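Long-range contacts in capsular polysaccharide export system protein KpsC (Thermosulfurimonas dismutans, PDB 6MGB), which acts as a beta-2,4 Kdo transferase in building the glycolipid anchor of Gram-negative capsules, probably with CMP-Kdo as the sugar donor: residues Lys20-Leu25 / Ala86-Leu91; Val80-Glu85 / Ser139-Gly144; Arg143-Pro148 / Ile226-Asn231; Ile162-Gly167 / Tyr243-Gln248. All blocks are in the same frame, centred on the assembly; numbering follows the deposited sequence. Where two conformers were deposited one is given.

Contact 4 is buried, contacts 1 and 2 are partly buried, and contact 3 lies at the surface. Contact 1 belongs to the mixed sheet and is almost wholly apolar. Contact 4 lies at the ends of two strands of the parallel sheet; contact 3 lies in loops beside it. Contact 3 mixes salt bridges with packing on one buried ring, F230. Neutral groups join the segments of contact 4, which also hold the phosphate. Contact 2 stands between the parts built on the two sheets, combining a methyl on a ring with a salt bridge. Contacts 2 and 3 share R143 and G144. Contacts 2 and 4 both touch the bound CMP, and K140 of one probably hydrogen-bonds Q248 of the other.

Contact 1 (Lys20-Leu25 / Ala86-Leu91); sequences KNVPHL and APPLSL
V22 and P88 form the main apolar pair between residues 20-25 and 86-91. Both methyls of V22 face the same ring atom: V22 CG2 is 3.9 Å from P88 CG. V22 CG1 is 4.0 Å from that same P88 CG. The methyl CG2 also reaches P88 CD, and the two side chains cross at about a right angle. With CG1 anti to the backbone N (chi1 -168°), both methyls are turned to the proline ring. A second buried pair joins L25 and L91, whose methyls L25 CD1 and L91 CD2 are 4.1 Å apart. These two chains cross obliquely. Nearer the surface, P23 CD lies 4.3 Å from P87 CB.

The contact packs the turn between two short helices onto the lead-in to a strand of the mixed sheet. A type I turn from V22 to L25 links helix 17-21 to helix 25-29. It is closed by the backbone bond from L25 N to V22 O, 2.9 Å long. L91 is already in strand 90-94. F28 and W49 each touch both V22 and L91, extending the apolar patch.

The polar part has no direct hydrogen bond across the segments. P87 and P88 have no backbone N-H to offer, and N21 O lies 3.7 Å from P88 CD. A water serves N21 O instead, donating to it at 2.7 Å. The same water makes a weak bond to A86 O at 3.4 Å. A86 O is also held by R78 NH1.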
# COMPACT_ATOMS: atom_id res chain seq x y z
N LYS A 20 9.62 -18.71 1.58
CA LYS A 20 10.99 -18.28 1.34
C LYS A 20 11.16 -16.80 1.64
O LYS A 20 12.07 -16.41 2.38
CB LYS A 20 11.39 -18.57 -0.11
CG LYS A 20 12.02 -19.94 -0.33
CD LYS A 20 12.81 -20.01 -1.63
CE LYS A 20 14.02 -19.07 -1.62
NZ LYS A 20 14.81 -19.13 -2.87
N ASN A 21 10.28 -15.96 1.08
CA ASN A 21 10.38 -14.52 1.28
C ASN A 21 9.88 -14.08 2.64
O ASN A 21 10.22 -12.97 3.08
CB ASN A 21 9.58 -13.80 0.19
CG ASN A 21 10.06 -14.13 -1.21
OD1 ASN A 21 11.25 -14.41 -1.42
ND2 ASN A 21 9.15 -14.11 -2.17
N VAL A 22 9.10 -14.91 3.33
CA VAL A 22 8.51 -14.53 4.61
C VAL A 22 8.70 -15.69 5.59
O VAL A 22 7.75 -16.44 5.85
CB VAL A 22 7.02 -14.17 4.46
CG1 VAL A 22 6.51 -13.50 5.72
CG2 VAL A 22 6.81 -13.27 3.25
N PRO A 23 9.91 -15.88 6.14
CA PRO A 23 10.12 -17.01 7.05
C PRO A 23 9.16 -17.05 8.22
O PRO A 23 8.79 -18.14 8.67
CB PRO A 23 11.57 -16.81 7.51
CG PRO A 23 12.22 -16.05 6.40
CD PRO A 23 11.15 -15.15 5.85
N HIS A 24 8.74 -15.90 8.74
CA HIS A 24 7.78 -15.84 9.83
C HIS A 24 6.33 -15.92 9.35
O HIS A 24 5.43 -15.45 10.05
CB HIS A 24 7.98 -14.56 10.65
CG HIS A 24 9.21 -14.57 11.50
ND1 HIS A 24 9.78 -13.42 12.00
CD2 HIS A 24 9.97 -15.60 11.96
CE1 HIS A 24 10.84 -13.74 12.72
NE2 HIS A 24 10.98 -15.05 12.71
N LEU A 25 6.10 -16.51 8.18
CA LEU A 25 4.75 -16.55 7.61
C LEU A 25 3.74 -17.10 8.60
O LEU A 25 2.68 -16.51 8.82
CB LEU A 25 4.76 -17.39 6.33
CG LEU A 25 3.40 -17.65 5.68
CD1 LEU A 25 2.81 -16.37 5.13
CD2 LEU A 25 3.54 -18.70 4.59
N ALA A 86 15.03 -7.46 2.46
CA ALA A 86 14.77 -7.98 3.79
C ALA A 86 13.35 -8.54 3.86
O ALA A 86 12.54 -8.27 2.96
CB ALA A 86 14.96 -6.87 4.82
N PRO A 87 13.01 -9.31 4.89
CA PRO A 87 11.64 -9.81 5.00
C PRO A 87 10.70 -8.71 5.47
O PRO A 87 11.14 -7.72 6.06
CB PRO A 87 11.76 -10.93 6.05
CG PRO A 87 12.91 -10.52 6.89
CD PRO A 87 13.87 -9.83 5.97
N PRO A 88 9.40 -8.86 5.22
CA PRO A 88 8.46 -7.81 5.65
C PRO A 88 8.27 -7.82 7.15
O PRO A 88 8.27 -8.87 7.80
CB PRO A 88 7.17 -8.18 4.91
CG PRO A 88 7.26 -9.65 4.73
CD PRO A 88 8.72 -9.96 4.53
N LEU A 89 8.13 -6.62 7.72
CA LEU A 89 7.88 -6.47 9.15
C LEU A 89 6.40 -6.52 9.49
O LEU A 89 6.05 -6.75 10.65
CB LEU A 89 8.47 -5.15 9.65
CG LEU A 89 9.99 -5.02 9.47
CD1 LEU A 89 10.45 -3.64 9.91
CD2 LEU A 89 10.73 -6.10 10.24
N SER A 90 5.52 -6.31 8.51
CA SER A 90 4.10 -6.53 8.68
C SER A 90 3.56 -7.16 7.41
O SER A 90 4.15 -7.04 6.33
CB SER A 90 3.35 -5.22 8.99
OG SER A 90 3.45 -4.30 7.92
N LEU A 91 2.43 -7.85 7.55
CA LEU A 91 1.84 -8.61 6.46
C LEU A 91 0.35 -8.35 6.42
O LEU A 91 -0.31 -8.34 7.46
CB LEU A 91 2.11 -10.11 6.64
CG LEU A 91 1.87 -11.01 5.43
CD1 LEU A 91 3.00 -10.86 4.42
CD2 LEU A 91 1.74 -12.46 5.88
O HOH W 1 10.98 -10.88 1.47

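Contact 2 (Val80-Glu85 / Ser139-Gly144); sequences VGLGHE and SKYNRG. With C5P (cytidine-5'-monophosphate), chain D.
L82 and Y141 meet beside the CMP pocket, which S139, K140 and Y141 help to line. L82 CD2 sits over one face of the Y141 ring, 3.8 Å from its centroid and 16° off the normal, a CH-pi contact. K140 CG covers the opposite face. At the ring edge, Y141 CE2 is 3.4 Å from O4' of the CMP ribose. The ring thus stands between L82 and K140, with its edge turned to the nucleotide. L82 also serves R143, its CG lying over one face of the guanidinium. R143 bends at chi3 (67°), which places NE near E85. R143 and E85 meet tip to tip in a salt bridge. Its hydrogen bond from R143 NE to E85 OE2 is 2.8 Å long but weak in angle, and the two flat groups are 81° apart. R143 NH1 also pairs with E229. The backbones are joined by the 2.9 Å bond from G81 N to Y141 O. G81 has backbone angles that would jam a CB against the preceding carbonyl. K140 NZ bonds Q248 OE1 and G75 O. One loop backing another that lines the nucleotide pocket is consistent with the interdomain cleft of a GT-B glycosyltransferase.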
# COMPACT_ATOMS: atom_id res chain seq x y z
N VAL A 80 13.17 -1.70 6.42
CA VAL A 80 14.25 -0.78 6.09
C VAL A 80 14.95 -1.41 4.89
O VAL A 80 15.88 -2.21 5.04
CB VAL A 80 15.19 -0.55 7.26
CG1 VAL A 80 16.32 0.40 6.86
CG2 VAL A 80 14.44 -0.01 8.47
N GLY A 81 14.49 -1.06 3.70
CA GLY A 81 14.98 -1.70 2.49
C GLY A 81 13.84 -2.11 1.57
O GLY A 81 12.71 -2.29 2.02
N LEU A 82 14.14 -2.25 0.28
CA LEU A 82 13.12 -2.63 -0.69
C LEU A 82 12.76 -4.10 -0.51
O LEU A 82 13.38 -4.84 0.26
CB LEU A 82 13.61 -2.35 -2.11
CG LEU A 82 13.80 -0.88 -2.51
CD1 LEU A 82 14.32 -0.77 -3.94
CD2 LEU A 82 12.51 -0.09 -2.36
N GLY A 83 11.74 -4.53 -1.25
CA GLY A 83 11.22 -5.88 -1.09
C GLY A 83 12.29 -6.95 -1.19
O GLY A 83 12.21 -7.97 -0.51
N HIS A 84 13.30 -6.74 -2.03
CA HIS A 84 14.35 -7.72 -2.25
C HIS A 84 15.50 -7.59 -1.26
O HIS A 84 16.52 -8.27 -1.44
CB HIS A 84 14.88 -7.60 -3.68
CG HIS A 84 15.56 -6.29 -3.96
ND1 HIS A 84 14.86 -5.12 -4.18
CD2 HIS A 84 16.87 -5.96 -4.06
CE1 HIS A 84 15.71 -4.14 -4.40
NE2 HIS A 84 16.93 -4.62 -4.33
N GLU A 85 15.37 -6.76 -0.23
CA GLU A 85 16.45 -6.51 0.70
C GLU A 85 16.27 -7.20 2.05
O GLU A 85 17.26 -7.49 2.72
CB GLU A 85 16.61 -5.00 0.95
CG GLU A 85 16.87 -4.18 -0.29
CD GLU A 85 17.27 -2.75 0.02
OE1 GLU A 85 17.61 -2.47 1.19
OE2 GLU A 85 17.23 -1.91 -0.89
N SER A 139 7.99 5.57 6.23
CA SER A 139 7.23 5.21 5.03
C SER A 139 7.30 3.70 4.86
O SER A 139 7.68 2.97 5.79
CB SER A 139 7.77 5.98 3.81
OG SER A 139 9.13 5.67 3.57
N LYS A 140 6.93 3.21 3.67
CA LYS A 140 6.89 1.77 3.44
C LYS A 140 8.29 1.16 3.51
O LYS A 140 8.49 0.13 4.17
CB LYS A 140 6.26 1.48 2.08
CG LYS A 140 5.94 0.01 1.84
CD LYS A 140 5.34 -0.21 0.45
CE LYS A 140 4.75 -1.61 0.31
NZ LYS A 140 3.43 -1.73 0.99
N TYR A 141 9.27 1.78 2.85
CA TYR A 141 10.58 1.18 2.67
C TYR A 141 11.69 1.82 3.50
O TYR A 141 12.66 1.14 3.82
CB TYR A 141 10.99 1.22 1.19
CG TYR A 141 10.07 0.43 0.28
CD1 TYR A 141 9.96 -0.95 0.40
CD2 TYR A 141 9.32 1.06 -0.70
CE1 TYR A 141 9.12 -1.68 -0.43
CE2 TYR A 141 8.48 0.35 -1.53
CZ TYR A 141 8.38 -1.02 -1.39
OH TYR A 141 7.55 -1.74 -2.22
N ASN A 142 11.57 3.09 3.85
CA ASN A 142 12.52 3.76 4.75
C ASN A 142 13.96 3.60 4.25
O ASN A 142 14.82 3.00 4.91
CB ASN A 142 12.39 3.21 6.17
CG ASN A 142 10.97 3.26 6.69
OD1 ASN A 142 10.51 4.30 7.17
ND2 ASN A 142 10.27 2.14 6.60
N ARG A 143 14.23 4.16 3.07
CA ARG A 143 15.55 4.05 2.47
C ARG A 143 16.08 5.40 1.99
O ARG A 143 17.29 5.66 2.05
CB ARG A 143 15.52 3.09 1.28
CG ARG A 143 15.02 1.71 1.61
CD ARG A 143 14.83 0.92 0.35
NE ARG A 143 16.10 0.63 -0.31
CZ ARG A 143 16.56 1.27 -1.38
NH1 ARG A 143 15.84 2.23 -1.93
NH2 ARG A 143 17.72 0.95 -1.92
N GLY A 144 15.19 6.25 1.49
CA GLY A 144 15.61 7.42 0.76
C GLY A 144 16.47 8.35 1.60
O GLY A 144 16.54 8.26 2.82
O3P C5P D . 2.06 1.67 -4.14
P C5P D . 3.46 1.82 -4.70
O1P C5P D . 3.39 2.71 -5.94
O2P C5P D . 4.24 0.57 -5.05
O5' C5P D . 4.28 2.62 -3.60
C5' C5P D . 4.89 1.96 -2.50
C4' C5P D . 5.71 2.93 -1.69
O4' C5P D . 6.91 3.28 -2.42
C3' C5P D . 5.04 4.26 -1.40
O3' C5P D . 4.18 4.22 -0.27
C2' C5P D . 6.22 5.21 -1.22
O2' C5P D . 6.76 5.11 0.09
C1' C5P D . 7.23 4.63 -2.22
N1 C5P D . 7.17 5.33 -3.52
C2 C5P D . 8.19 6.37 -3.87
N3 C5P D . 8.13 7.07 -5.20
C4 C5P D . 7.07 6.74 -6.16
C5 C5P D . 6.06 5.71 -5.81
C6 C5P D . 6.13 5.01 -4.48
O2 C5P D . 9.05 6.64 -3.10
N4 C5P D . 7.01 7.43 -7.45

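Contact 3 (Arg143-Pro148 / Ile226-Asn231); sequences RGKPVP and IREEFN
K145 and F230 are bridged through their backbones. K145 N donates to E229 O at 2.9 Å, and N231 N donates to K145 O at 2.8 Å. G144 fits against the same backbone, its CA 3.1 Å from E229 O, where a CB would clash with F230 and N231. Next come the side chains. V147 CG2 lies over one face of the F230 ring, 3.9 Å from its centroid and 22° off the normal. E228 CB covers the opposite face, and K145 O lies at the ring edge. P148 CD touches F230 CE1 at 3.8 Å. The extended chain of K145 runs past this ring and ends in a salt bridge, K145 NZ to E228 OE2 at 3.0 Å, using the anti lone pair of that oxygen. R143 NH1 and E229 OE1 form a second salt bridge, although its modelled length is doubtfully short. Farther out, Y151 meets F230 edge to face, and D234 OD2 holds V147 N. N231 ND2 bonds K137 O. N231 OD1 makes weak bonds to V233 N and D234 N. N231 is therefore the N-cap of helix 232-236, and the single beta bridge sits at that cap, in the loop following an outermost strand of the parallel sheet.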
# COMPACT_ATOMS: atom_id res chain seq x y z
N ARG A 143 14.23 4.16 3.07
CA ARG A 143 15.55 4.05 2.47
C ARG A 143 16.08 5.40 1.99
O ARG A 143 17.29 5.66 2.05
CB ARG A 143 15.52 3.09 1.28
CG ARG A 143 15.02 1.71 1.61
CD ARG A 143 14.83 0.92 0.35
NE ARG A 143 16.10 0.63 -0.31
CZ ARG A 143 16.56 1.27 -1.38
NH1 ARG A 143 15.84 2.23 -1.93
NH2 ARG A 143 17.72 0.95 -1.92
N GLY A 144 15.19 6.25 1.49
CA GLY A 144 15.61 7.42 0.76
C GLY A 144 16.47 8.35 1.60
O GLY A 144 16.54 8.26 2.82
N LYS A 145 17.15 9.25 0.90
CA LYS A 145 17.95 10.30 1.52
C LYS A 145 17.13 11.57 1.64
O LYS A 145 16.12 11.74 0.94
CB LYS A 145 19.20 10.56 0.69
CG LYS A 145 18.93 11.08 -0.71
CD LYS A 145 20.21 11.24 -1.51
CE LYS A 145 19.94 11.80 -2.90
NZ LYS A 145 21.19 11.97 -3.69
N PRO A 146 17.53 12.49 2.51
CA PRO A 146 16.79 13.76 2.62
C PRO A 146 16.92 14.59 1.36
O PRO A 146 17.89 14.49 0.61
CB PRO A 146 17.46 14.46 3.82
CG PRO A 146 18.20 13.38 4.54
CD PRO A 146 18.61 12.40 3.50
N VAL A 147 15.92 15.43 1.13
CA VAL A 147 15.97 16.41 0.05
C VAL A 147 16.85 17.56 0.52
O VAL A 147 16.51 18.23 1.51
CB VAL A 147 14.57 16.90 -0.35
CG1 VAL A 147 14.67 18.07 -1.33
CG2 VAL A 147 13.76 15.76 -0.95
N PRO A 148 17.97 17.84 -0.13
CA PRO A 148 18.84 18.92 0.34
C PRO A 148 18.19 20.28 0.18
O PRO A 148 17.40 20.51 -0.75
CB PRO A 148 20.09 18.79 -0.54
CG PRO A 148 19.58 18.19 -1.80
CD PRO A 148 18.47 17.26 -1.39
N ILE A 226 12.34 13.08 -11.43
CA ILE A 226 13.21 12.87 -10.27
C ILE A 226 13.58 11.39 -10.23
O ILE A 226 12.71 10.53 -10.06
CB ILE A 226 12.52 13.31 -8.98
CG1 ILE A 226 12.11 14.78 -9.06
CG2 ILE A 226 13.44 13.07 -7.78
CD1 ILE A 226 11.28 15.27 -7.90
N ARG A 227 14.87 11.10 -10.39
CA ARG A 227 15.39 9.75 -10.28
C ARG A 227 16.35 9.60 -9.11
O ARG A 227 16.98 8.54 -8.96
CB ARG A 227 16.07 9.34 -11.59
CG ARG A 227 15.27 9.73 -12.83
CD ARG A 227 15.90 9.18 -14.09
NE ARG A 227 15.27 7.93 -14.51
CZ ARG A 227 14.31 7.84 -15.44
NH1 ARG A 227 13.80 6.65 -15.74
NH2 ARG A 227 13.87 8.92 -16.07
N GLU A 228 16.49 10.63 -8.29
CA GLU A 228 17.20 10.50 -7.03
C GLU A 228 16.31 9.83 -6.00
O GLU A 228 15.09 10.03 -5.97
CB GLU A 228 17.66 11.86 -6.51
CG GLU A 228 18.67 12.55 -7.41
CD GLU A 228 19.24 13.82 -6.80
OE1 GLU A 228 19.13 14.89 -7.42
OE2 GLU A 228 19.81 13.73 -5.69
N GLU A 229 16.92 9.02 -5.14
CA GLU A 229 16.18 8.20 -4.19
C GLU A 229 15.93 8.99 -2.91
O GLU A 229 16.49 8.74 -1.85
CB GLU A 229 16.93 6.91 -3.91
CG GLU A 229 16.09 5.86 -3.25
CD GLU A 229 16.35 4.49 -3.82
OE1 GLU A 229 15.40 3.69 -3.90
OE2 GLU A 229 17.51 4.21 -4.18
N PHE A 230 15.04 9.97 -3.04
CA PHE A 230 14.66 10.81 -1.91
C PHE A 230 13.71 10.06 -0.98
O PHE A 230 12.90 9.24 -1.42
CB PHE A 230 14.00 12.09 -2.39
CG PHE A 230 14.93 13.04 -3.09
CD1 PHE A 230 16.17 13.34 -2.56
CD2 PHE A 230 14.56 13.62 -4.29
CE1 PHE A 230 17.03 14.20 -3.20
CE2 PHE A 230 15.41 14.49 -4.94
CZ PHE A 230 16.65 14.78 -4.40
N ASN A 231 13.82 10.36 0.30
CA ASN A 231 12.82 9.92 1.26
C ASN A 231 11.46 10.44 0.81
O ASN A 231 11.29 11.66 0.68
CB ASN A 231 13.16 10.41 2.66
CG ASN A 231 12.16 9.97 3.71
OD1 ASN A 231 10.96 9.90 3.44
ND2 ASN A 231 12.64 9.66 4.90
O HOH W 2 15.98 10.39 4.99

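Contact 4 (Ile162-Gly167 / Tyr243-Gln248). With C5P (cytidine-5'-monophosphate), chain D.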
# COMPACT_ATOMS: atom_id res chain seq x y z
N ILE A 162 3.17 11.24 -9.17
CA ILE A 162 3.73 10.00 -8.65
C ILE A 162 3.71 8.96 -9.76
O ILE A 162 2.65 8.66 -10.33
CB ILE A 162 2.95 9.51 -7.42
CG1 ILE A 162 3.01 10.56 -6.30
CG2 ILE A 162 3.51 8.17 -6.93
CD1 ILE A 162 2.13 10.25 -5.11
N ASP A 163 4.88 8.41 -10.08
CA ASP A 163 4.97 7.33 -11.05
C ASP A 163 4.92 6.00 -10.32
O ASP A 163 5.21 5.91 -9.12
CB ASP A 163 6.25 7.44 -11.88
CG ASP A 163 6.18 6.63 -13.17
OD1 ASP A 163 5.07 6.25 -13.58
OD2 ASP A 163 7.25 6.36 -13.76
N GLN A 164 4.55 4.95 -11.05
CA GLN A 164 4.42 3.61 -10.48
C GLN A 164 5.17 2.62 -11.36
O GLN A 164 5.73 2.97 -12.40
CB GLN A 164 2.94 3.23 -10.33
CG GLN A 164 2.25 3.99 -9.21
CD GLN A 164 0.74 3.82 -9.23
OE1 GLN A 164 0.00 4.76 -9.49
NE2 GLN A 164 0.28 2.61 -8.94
N THR A 165 5.20 1.37 -10.91
CA THR A 165 5.91 0.31 -11.61
C THR A 165 4.98 -0.37 -12.60
O THR A 165 3.82 -0.65 -12.29
CB THR A 165 6.46 -0.73 -10.64
OG1 THR A 165 5.38 -1.40 -9.98
CG2 THR A 165 7.35 -0.08 -9.59
N TYR A 166 5.50 -0.66 -13.79
CA TYR A 166 4.68 -1.36 -14.77
C TYR A 166 4.33 -2.75 -14.26
O TYR A 166 5.17 -3.45 -13.68
CB TYR A 166 5.41 -1.45 -16.11
CG TYR A 166 4.48 -1.95 -17.19
CD1 TYR A 166 3.78 -1.06 -17.99
CD2 TYR A 166 4.28 -3.30 -17.37
CE1 TYR A 166 2.91 -1.52 -18.97
CE2 TYR A 166 3.42 -3.77 -18.34
CZ TYR A 166 2.74 -2.88 -19.13
OH TYR A 166 1.89 -3.36 -20.10
N GLY A 167 3.08 -3.14 -14.45
CA GLY A 167 2.57 -4.38 -13.92
C GLY A 167 1.92 -4.27 -12.56
O GLY A 167 1.43 -5.27 -12.03
N TYR A 243 -0.46 14.36 -7.53
CA TYR A 243 -1.21 13.62 -8.54
C TYR A 243 -0.78 12.16 -8.51
O TYR A 243 0.42 11.87 -8.54
CB TYR A 243 -0.98 14.20 -9.93
CG TYR A 243 -1.65 15.54 -10.18
CD1 TYR A 243 -1.10 16.72 -9.70
CD2 TYR A 243 -2.82 15.62 -10.92
CE1 TYR A 243 -1.71 17.94 -9.93
CE2 TYR A 243 -3.43 16.83 -11.16
CZ TYR A 243 -2.87 17.99 -10.66
OH TYR A 243 -3.48 19.20 -10.90
N THR A 244 -1.76 11.26 -8.46
CA THR A 244 -1.47 9.83 -8.41
C THR A 244 -2.60 9.05 -9.08
O THR A 244 -3.75 9.50 -9.10
CB THR A 244 -1.28 9.34 -6.97
OG1 THR A 244 -0.77 8.00 -6.97
CG2 THR A 244 -2.60 9.37 -6.20
N VAL A 245 -2.26 7.88 -9.61
CA VAL A 245 -3.25 6.95 -10.13
C VAL A 245 -3.73 6.07 -8.98
O VAL A 245 -4.90 6.13 -8.58
CB VAL A 245 -2.69 6.10 -11.28
CG1 VAL A 245 -3.70 5.04 -11.71
CG2 VAL A 245 -2.31 6.98 -12.47
N SER A 246 -2.82 5.26 -8.43
CA SER A 246 -3.20 4.33 -7.36
C SER A 246 -2.07 4.03 -6.38
O SER A 246 -2.16 3.03 -5.65
CB SER A 246 -3.69 3.01 -7.97
OG SER A 246 -2.65 2.36 -8.67
N SER A 247 -1.02 4.84 -6.33
CA SER A 247 0.15 4.53 -5.52
C SER A 247 -0.15 4.70 -4.03
O SER A 247 -0.90 5.58 -3.62
CB SER A 247 1.32 5.43 -5.91
OG SER A 247 2.43 5.23 -5.05
N GLN A 248 0.48 3.85 -3.22
CA GLN A 248 0.42 4.03 -1.77
C GLN A 248 1.01 5.37 -1.36
O GLN A 248 0.66 5.91 -0.30
CB GLN A 248 1.16 2.89 -1.06
CG GLN A 248 1.22 3.03 0.46
CD GLN A 248 1.98 1.90 1.12
OE1 GLN A 248 2.13 0.82 0.56
NE2 GLN A 248 2.49 2.15 2.32
O3P C5P D . 2.06 1.67 -4.14
P C5P D . 3.46 1.82 -4.70
O1P C5P D . 3.39 2.71 -5.94
O2P C5P D . 4.24 0.57 -5.05
O5' C5P D . 4.28 2.62 -3.60
C5' C5P D . 4.89 1.96 -2.50
C4' C5P D . 5.71 2.93 -1.69
O4' C5P D . 6.91 3.28 -2.42
C3' C5P D . 5.04 4.26 -1.40
O3' C5P D . 4.18 4.22 -0.27
C2' C5P D . 6.22 5.21 -1.22
O2' C5P D . 6.76 5.11 0.09
C1' C5P D . 7.23 4.63 -2.22
N1 C5P D . 7.17 5.33 -3.52
C2 C5P D . 8.19 6.37 -3.87
N3 C5P D . 8.13 7.07 -5.20
C4 C5P D . 7.07 6.74 -6.16
C5 C5P D . 6.06 5.71 -5.81
C6 C5P D . 6.13 5.01 -4.48
O2 C5P D . 9.05 6.64 -3.10
N4 C5P D . 7.01 7.43 -7.45
O HOH W 3 0.58 7.41 -9.24
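Q164 reaches across to S246 and S247 with an extended side chain. CB points toward residues 243-248, and CG continues anti to the carbonyl carbon (chi1 -72°). There Q164 CG lies 3.7 Å from S247 CB, and it is equally close to the phosphate oxygen O1P of CMP. The amide beyond is gripped at both atoms. Q164 OE1 accepts from S246 N at 3.1 Å. It also accepts from a water at 2.7 Å. Q164 NE2 donates to S246 OG at 3.0 Å, with that oxygen in the amide plane. NE2 also bonds D168 OD2, the strongest polar partner of this side chain. S246 OG in turn bonds S170 OG. The water has four partners: it donates to I162 O as well, and accepts from T244 OG1 and V245 N. T244 OG1 accepts from S247 N, an ST motif. Behind this network I162 N bonds Y243 O, joining parallel strands 158-162 and 241-244.

D163, S247 and Q248 bond the nucleotide. D163 O accepts from cytosine N4 at 2.9 Å. S247 OG donates to O1P of CMP at 2.8 Å and also caps helix 248-255 through M249 N. Q248 N donates to O3P at 2.8 Å. The phosphate thus sits at a helix N-terminus, whose dipole would help to stabilise its negative charge, while the bond to D163 O is consistent with recognition of the cytosine amino group.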